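Putative heme binding protein (Tannerella forsythia, PDB 6EU8) probably binds heme as a member of the HmuY-like family, with heme-binding properties that differ from those of Porphyromonas gingivalis HmuY. Local coordinates at residues V28-G33 with S168-K173; T97-G102 with V161-D166. All blocks are in the same frame, centred on the assembly; numbering follows the deposited sequence.

Interaction 1: V28-G33 with S168-K173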
ATOM      1  N   VAL A  28       1.414   0.057   8.681  1.00 24.78           N
ATOM      2  CA  VAL A  28       2.858  -0.083   9.004  1.00 25.95           C
ATOM      3  C   VAL A  28       3.426   1.211   9.602  1.00 24.74           C
ATOM      4  O   VAL A  28       3.353   2.272   8.989  1.00 24.74           O
ATOM      5  CB  VAL A  28       3.705  -0.439   7.745  1.00 26.03           C
ATOM      6  CG1 VAL A  28       5.188  -0.699   8.088  1.00 26.16           C
ATOM      7  CG2 VAL A  28       3.113  -1.638   6.997  1.00 25.39           C
ATOM      8  N   ASN A  29       4.023   1.083  10.811  1.00 25.61           N
ATOM      9  CA  ASN A  29       4.790   2.148  11.455  1.00 27.82           C
ATOM     10  C   ASN A  29       6.276   1.963  11.123  1.00 25.67           C
ATOM     11  O   ASN A  29       6.891   0.975  11.561  1.00 28.37           O
ATOM     12  CB  ASN A  29       4.587   2.065  12.976  1.00 29.13           C
ATOM     13  CG  ASN A  29       5.154   3.263  13.714  1.00 31.17           C
ATOM     14  OD1 ASN A  29       6.278   3.688  13.457  1.00 30.63           O
ATOM     15  ND2 ASN A  29       4.370   3.820  14.633  1.00 32.49           N
ATOM     16  N   LEU A  30       6.807   2.847  10.301  1.00 28.04           N
ATOM     17  CA  LEU A  30       8.210   2.792   9.861  1.00 28.41           C
ATOM     18  C   LEU A  30       9.200   3.240  10.937  1.00 32.04           C
ATOM     19  O   LEU A  30      10.380   2.866  10.877  1.00 32.78           O
ATOM     20  CB  LEU A  30       8.395   3.616   8.602  1.00 28.18           C
ATOM     21  CG  LEU A  30       7.558   3.186   7.392  1.00 26.67           C
ATOM     22  CD1 LEU A  30       7.594   4.252   6.308  1.00 29.31           C
ATOM     23  CD2 LEU A  30       8.055   1.835   6.869  1.00 27.41           C
ATOM     24  N   GLU A  31       8.724   4.023  11.915  1.00 30.48           N
ATOM     25  CA  GLU A  31       9.591   4.491  13.006  1.00 35.79           C
ATOM     26  C   GLU A  31       9.865   3.334  13.966  1.00 36.00           C
ATOM     27  O   GLU A  31      11.014   3.081  14.317  1.00 38.86           O
ATOM     28  CB  GLU A  31       8.991   5.711  13.736  1.00 35.47           C
ATOM     29  CG  GLU A  31       9.922   6.297  14.825  1.00 39.34           C
ATOM     30  CD  GLU A  31       9.556   7.694  15.313  1.00 43.38           C
ATOM     31  OE1 GLU A  31       8.482   8.244  14.980  1.00 45.26           O
ATOM     32  OE2 GLU A  31      10.380   8.267  16.054  1.00 45.92           O
ATOM     33  N   THR A  32       8.810   2.629  14.368  1.00 34.67           N
ATOM     34  CA  THR A  32       8.882   1.551  15.358  1.00 36.70           C
ATOM     35  C   THR A  32       8.938   0.131  14.798  1.00 38.31           C
ATOM     36  O   THR A  32       9.307  -0.803  15.508  1.00 38.40           O
ATOM     37  CB  THR A  32       7.653   1.585  16.288  1.00 37.60           C
ATOM     38  OG1 THR A  32       6.456   1.317  15.533  1.00 34.85           O
ATOM     39  CG2 THR A  32       7.532   2.928  16.990  1.00 36.11           C
ATOM     40  N   GLY A  33       8.525  -0.048  13.544  1.00 35.66           N
ATOM     41  CA  GLY A  33       8.383  -1.378  12.963  1.00 33.56           C
ATOM     42  C   GLY A  33       7.097  -2.146  13.267  1.00 34.35           C
ATOM     43  O   GLY A  33       6.924  -3.261  12.774  1.00 33.89           O
ATOM     44  N   SER A 168       8.033  13.886   9.243  0.50 33.17           N
ATOM     45  CA  SER A 168       8.994  12.830   8.956  0.50 32.62           C
ATOM     46  C   SER A 168       8.936  12.494   7.468  0.50 30.05           C
ATOM     47  O   SER A 168       8.102  13.017   6.716  0.50 27.77           O
ATOM     48  CB  SER A 168       8.702  11.587   9.786  0.50 33.69           C
ATOM     49  OG  SER A 168       8.887  11.817  11.177  0.50 37.75           O
ATOM     50  N   TYR A 169       9.890  11.685   7.037  1.00 29.06           N
ATOM     51  CA  TYR A 169       9.918  11.178   5.648  1.00 28.75           C
ATOM     52  C   TYR A 169      10.737   9.904   5.541  1.00 28.46           C
ATOM     53  O   TYR A 169      11.550   9.598   6.399  1.00 27.75           O
ATOM     54  CB  TYR A 169      10.420  12.244   4.675  1.00 30.43           C
ATOM     55  CG  TYR A 169      11.838  12.709   4.919  1.00 33.61           C
ATOM     56  CD1 TYR A 169      12.103  13.789   5.778  1.00 34.40           C
ATOM     57  CD2 TYR A 169      12.915  12.122   4.249  1.00 36.42           C
ATOM     58  CE1 TYR A 169      13.406  14.234   5.977  1.00 37.82           C
ATOM     59  CE2 TYR A 169      14.223  12.553   4.465  1.00 37.59           C
ATOM     60  CZ  TYR A 169      14.457  13.609   5.321  1.00 40.89           C
ATOM     61  OH  TYR A 169      15.754  14.055   5.532  1.00 44.94           O
ATOM     62  N   ALA A 170      10.446   9.110   4.502  1.00 26.79           N
ATOM     63  CA  ALA A 170      11.229   7.900   4.214  1.00 27.98           C
ATOM     64  C   ALA A 170      11.587   7.796   2.745  1.00 25.61           C
ATOM     65  O   ALA A 170      10.837   8.234   1.856  1.00 27.21           O
ATOM     66  CB  ALA A 170      10.474   6.666   4.631  1.00 26.80           C
ATOM     67  N   LYS A 171      12.775   7.221   2.530  1.00 25.66           N
ATOM     68  CA  LYS A 171      13.187   6.650   1.243  1.00 27.49           C
ATOM     69  C   LYS A 171      12.829   5.185   1.272  1.00 25.16           C
ATOM     70  O   LYS A 171      13.178   4.465   2.218  1.00 24.69           O
ATOM     71  CB  LYS A 171      14.702   6.790   1.069  1.00 29.97           C
ATOM     72  CG  LYS A 171      15.232   8.215   1.207  1.00 34.90           C
ATOM     73  CD  LYS A 171      16.753   8.185   1.173  1.00 37.69           C
ATOM     74  CE  LYS A 171      17.388   9.337   1.926  1.00 43.60           C
ATOM     75  NZ  LYS A 171      18.872   9.129   1.903  1.00 43.16           N
ATOM     76  N   ILE A 172      12.138   4.709   0.223  1.00 24.60           N
ATOM     77  CA  ILE A 172      11.663   3.322   0.160  1.00 24.17           C
ATOM     78  C   ILE A 172      12.043   2.671  -1.187  1.00 22.76           C
ATOM     79  O   ILE A 172      11.831   3.280  -2.232  1.00 26.80           O
ATOM     80  CB  ILE A 172      10.114   3.263   0.334  1.00 24.00           C
ATOM     81  CG1 ILE A 172       9.650   3.940   1.651  1.00 26.06           C
ATOM     82  CG2 ILE A 172       9.646   1.819   0.269  1.00 25.73           C
ATOM     83  CD1 ILE A 172       8.135   4.010   1.857  1.00 27.23           C
ATOM     84  N   LYS A 173      12.645   1.485  -1.122  1.00 25.42           N
ATOM     85  CA  LYS A 173      12.923   0.673  -2.318  1.00 26.28           C
ATOM     86  C   LYS A 173      12.271  -0.683  -2.121  1.00 24.00           C
ATOM     87  O   LYS A 173      12.623  -1.446  -1.215  1.00 24.53           O
ATOM     88  CB  LYS A 173      14.439   0.506  -2.536  1.00 29.23           C
ATOM     89  CG  LYS A 173      14.766  -0.244  -3.833  1.00 35.70           C
ATOM     90  CD  LYS A 173      15.980   0.317  -4.558  1.00 40.29           C
ATOM     91  CE  LYS A 173      16.503  -0.661  -5.616  1.00 44.72           C
ATOM     92  NZ  LYS A 173      16.985   0.028  -6.852  1.00 42.96           N
TER
HETATM   93  O   HOH W   1       8.751  11.170  13.564  1.00 42.15           O
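Leu30 meets the strand 169-178 through one methyl branch: its CD1 lies 4.1 Å from CB of Ala170, and the same CD1 comes within 4.5 Å of CD1 of Ile172, two residues further along. Ala170 and Ile172 both turn their CB atoms toward the loop, as alternate residues of a strand do, and the methyl rests against the pair. The contact is small and wholly apolar, but all three residues are buried. With CG of Leu30 anti to its carbonyl carbon and beside the backbone N (chi1 -60°), the CD1 branch is carried to the strand. Phe193 also packs on this leucine, so its side chain is enclosed by more than strand 169-178. A water link between Ser168 and Glu31 at the edge of the contact is doubtful.

Further out, Asn29 shapes the turn that presents Leu30. Its OD1 takes a nearly straight bond from N of Thr32 (2.9 Å, 165°), the donor standing above the carbonyl plane, and a weak second one from N of Glu31. Side chains hold the leucine's main chain, its N by a hydrogen bond to ND1 of His70 and its O by one to OH of Tyr191. The result is an Asx motif in the loop joining strands 24-28 and 35-39, packed by its leucine onto the larger antiparallel sheet of this all-beta, HmuY-like fold.

Interaction 2: T97-G102 with V161-D166; sequences TGLPAG and VVKFKD
CD1 of Leu99 packs against two side chains of strand 160-163, 3.7 Å from CG of Lys163 and 4.0 Å from CG1 of Val161. The leucine reaches there because its CG is anti to the backbone N (chi1 179°), which swings the end of the side chain in although its CB does not aim at the strand. It runs at about a right angle to the lysine chain and at a slant to the valine.

Pro100 follows and meets Val161 with one edge atom of its ring: its CD is 4.1 Å from CG1 of that valine and equally far from CG2, facing the fork of the two methyls, with the ring CG next nearest to CG2. Segment 97-102 lies in the loop between strands 84-87 and 105-111 of the large antiparallel sheet and here folds back over strand 160-163, the neighbour of 84-87, with Val161 paired to Ile86 and Lys163 to Glu84 through the backbone.

Lys163 is extended except for a bend at chi3 (76°), and its ammonium end meets the loop through a water. That water accepts from NZ of Lys163 at 3.2 Å and donates to O of Pro100 at 3.0 Å, giving the partly open edge a polar bridge. Tyr104 receives the lysine in a cation-pi contact and bonds through its hydroxyl to the same carbonyl, while Glu84 forms only a long, weak ion pair with the ammonium group.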
ATOM      1  N   THR A  97      19.714  12.806  -1.705  1.00 47.16           N
ATOM      2  CA  THR A  97      20.322  13.607  -0.643  1.00 51.63           C
ATOM      3  C   THR A  97      19.217  14.387   0.045  1.00 49.98           C
ATOM      4  O   THR A  97      18.568  15.238  -0.568  1.00 50.92           O
ATOM      5  CB  THR A  97      21.474  14.516  -1.152  1.00 54.20           C
ATOM      6  OG1 THR A  97      21.098  15.185  -2.360  1.00 54.13           O
ATOM      7  CG2 THR A  97      22.725  13.674  -1.427  1.00 56.13           C
ATOM      8  N   GLY A  98      18.982  14.051   1.311  1.00 52.01           N
ATOM      9  CA  GLY A  98      17.979  14.742   2.119  1.00 53.82           C
ATOM     10  C   GLY A  98      16.576  14.499   1.608  1.00 53.44           C
ATOM     11  O   GLY A  98      16.299  13.457   1.008  1.00 57.74           O
ATOM     12  N   LEU A  99      15.696  15.462   1.857  1.00 49.26           N
ATOM     13  CA  LEU A  99      14.337  15.436   1.357  1.00 45.34           C
ATOM     14  C   LEU A  99      14.324  16.185   0.031  1.00 46.19           C
ATOM     15  O   LEU A  99      14.466  17.415   0.020  1.00 46.84           O
ATOM     16  CB  LEU A  99      13.386  16.109   2.355  1.00 44.15           C
ATOM     17  CG  LEU A  99      11.904  16.218   2.005  1.00 43.68           C
ATOM     18  CD1 LEU A  99      11.274  14.849   1.777  1.00 41.05           C
ATOM     19  CD2 LEU A  99      11.192  16.939   3.141  1.00 44.55           C
ATOM     20  N   PRO A 100      14.183  15.466  -1.097  1.00 42.28           N
ATOM     21  CA  PRO A 100      14.251  16.197  -2.351  1.00 44.77           C
ATOM     22  C   PRO A 100      13.036  17.060  -2.589  1.00 45.07           C
ATOM     23  O   PRO A 100      11.940  16.765  -2.087  1.00 42.22           O
ATOM     24  CB  PRO A 100      14.318  15.093  -3.420  1.00 44.54           C
ATOM     25  CG  PRO A 100      14.462  13.813  -2.688  1.00 44.29           C
ATOM     26  CD  PRO A 100      13.891  14.039  -1.330  1.00 45.45           C
ATOM     27  N   ALA A 101      13.242  18.128  -3.348  1.00 45.66           N
ATOM     28  CA  ALA A 101      12.145  18.904  -3.886  1.00 47.62           C
ATOM     29  C   ALA A 101      11.533  18.109  -5.019  1.00 48.06           C
ATOM     30  O   ALA A 101      12.188  17.235  -5.592  1.00 50.10           O
ATOM     31  CB  ALA A 101      12.641  20.249  -4.396  1.00 50.87           C
ATOM     32  N   GLY A 102      10.280  18.416  -5.340  1.00 48.56           N
ATOM     33  CA  GLY A 102       9.541  17.694  -6.379  1.00 47.57           C
ATOM     34  C   GLY A 102       8.034  17.891  -6.299  1.00 43.52           C
ATOM     35  O   GLY A 102       7.533  18.605  -5.421  1.00 44.16           O
ATOM     36  N   VAL A 161      10.252   8.496  -2.407  1.00 24.11           N
ATOM     37  CA  VAL A 161      10.305   9.295  -1.181  1.00 25.12           C
ATOM     38  C   VAL A 161       8.875   9.656  -0.776  1.00 23.76           C
ATOM     39  O   VAL A 161       8.101  10.162  -1.584  1.00 24.88           O
ATOM     40  CB  VAL A 161      11.185  10.553  -1.319  1.00 27.62           C
ATOM     41  CG1 VAL A 161      11.203  11.294   0.027  1.00 30.50           C
ATOM     42  CG2 VAL A 161      12.623  10.169  -1.738  1.00 28.31           C
ATOM     43  N   VAL A 162       8.555   9.405   0.486  1.00 25.75           N
ATOM     44  CA  VAL A 162       7.242   9.686   1.050  1.00 26.75           C
ATOM     45  C   VAL A 162       7.396  10.641   2.243  1.00 27.12           C
ATOM     46  O   VAL A 162       8.173  10.347   3.153  1.00 26.98           O
ATOM     47  CB  VAL A 162       6.539   8.400   1.528  1.00 25.77           C
ATOM     48  CG1 VAL A 162       5.074   8.673   1.818  1.00 26.37           C
ATOM     49  CG2 VAL A 162       6.637   7.281   0.476  1.00 28.00           C
ATOM     50  N   LYS A 163       6.624  11.725   2.214  1.00 26.07           N
ATOM     51  CA  LYS A 163       6.542  12.721   3.319  1.00 28.80           C
ATOM     52  C   LYS A 163       5.294  12.469   4.135  1.00 29.51           C
ATOM     53  O   LYS A 163       4.189  12.335   3.546  1.00 28.82           O
ATOM     54  CB  LYS A 163       6.433  14.153   2.765  1.00 32.88           C
ATOM     55  CG  LYS A 163       7.611  14.638   1.944  1.00 37.13           C
ATOM     56  CD  LYS A 163       7.292  15.835   1.035  1.00 44.32           C
ATOM     57  CE  LYS A 163       7.199  17.153   1.773  1.00 50.48           C
ATOM     58  NZ  LYS A 163       7.405  18.268   0.809  1.00 55.55           N
ATOM     59  N   PHE A 164       5.435  12.436   5.477  1.00 30.00           N
ATOM     60  CA  PHE A 164       4.346  12.079   6.398  1.00 29.56           C
ATOM     61  C   PHE A 164       3.755  13.278   7.150  1.00 33.89           C
ATOM     62  O   PHE A 164       4.347  14.367   7.147  1.00 32.72           O
ATOM     63  CB  PHE A 164       4.806  10.978   7.345  1.00 30.46           C
ATOM     64  CG  PHE A 164       5.258   9.738   6.617  1.00 30.44           C
ATOM     65  CD1 PHE A 164       4.331   8.988   5.893  1.00 30.62           C
ATOM     66  CD2 PHE A 164       6.595   9.351   6.608  1.00 30.93           C
ATOM     67  CE1 PHE A 164       4.742   7.873   5.174  1.00 28.82           C
ATOM     68  CE2 PHE A 164       7.010   8.220   5.906  1.00 31.36           C
ATOM     69  CZ  PHE A 164       6.073   7.487   5.182  1.00 30.18           C
ATOM     70  N   LYS A 165       2.571  13.062   7.744  1.00 33.73           N
ATOM     71  CA  LYS A 165       1.766  14.150   8.322  1.00 37.62           C
ATOM     72  C   LYS A 165       2.435  14.867   9.501  1.00 38.46           C
ATOM     73  O   LYS A 165       2.079  16.021   9.783  1.00 35.05           O
ATOM     74  CB  LYS A 165       0.362  13.669   8.717  1.00 38.09           C
ATOM     75  CG  LYS A 165       0.292  12.708   9.884  1.00 38.90           C
ATOM     76  CD  LYS A 165      -1.126  12.212  10.117  1.00 43.39           C
ATOM     77  CE  LYS A 165      -1.172  11.252  11.298  1.00 46.41           C
ATOM     78  NZ  LYS A 165      -2.470  11.339  12.032  1.00 49.08           N
ATOM     79  N   ASP A 166       3.382  14.196  10.165  1.00 35.57           N
ATOM     80  CA  ASP A 166       4.209  14.826  11.219  1.00 34.67           C
ATOM     81  C   ASP A 166       5.521  15.518  10.760  1.00 33.85           C
ATOM     82  O   ASP A 166       6.296  15.999  11.598  1.00 35.01           O
ATOM     83  CB  ASP A 166       4.474  13.828  12.363  1.00 36.43           C
ATOM     84  CG  ASP A 166       5.451  12.733  11.993  1.00 36.95           C
ATOM     85  OD1 ASP A 166       5.597  12.464  10.775  1.00 33.00           O
ATOM     86  OD2 ASP A 166       6.042  12.133  12.925  1.00 35.08           O
TER
HETATM   87  O   HOH W   2      10.267  18.641  -0.470  1.00 48.67           O

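Overall arrangement
Both interactions bring a loop onto the large antiparallel sheet, and their strands 160-163 and 169-178 are neighbours in it, joined by a probable hydrogen bond from Val162 N to Ala170 O (2.9 Å). Their centres lie 11 Å apart. Interaction 1 is the buried one, a few methyl groups in the core, whereas interaction 2 covers about twice the area (170 against 83 Å²) yet is only partly buried and mixes aliphatic packing with a lysine and a sound water bridge. Phe164, from segment 161-166, connects them: its CZ touches CD1 of Leu30 at 3.7 Å. Along the chain, interaction 2 is nested within the loop that interaction 1 closes.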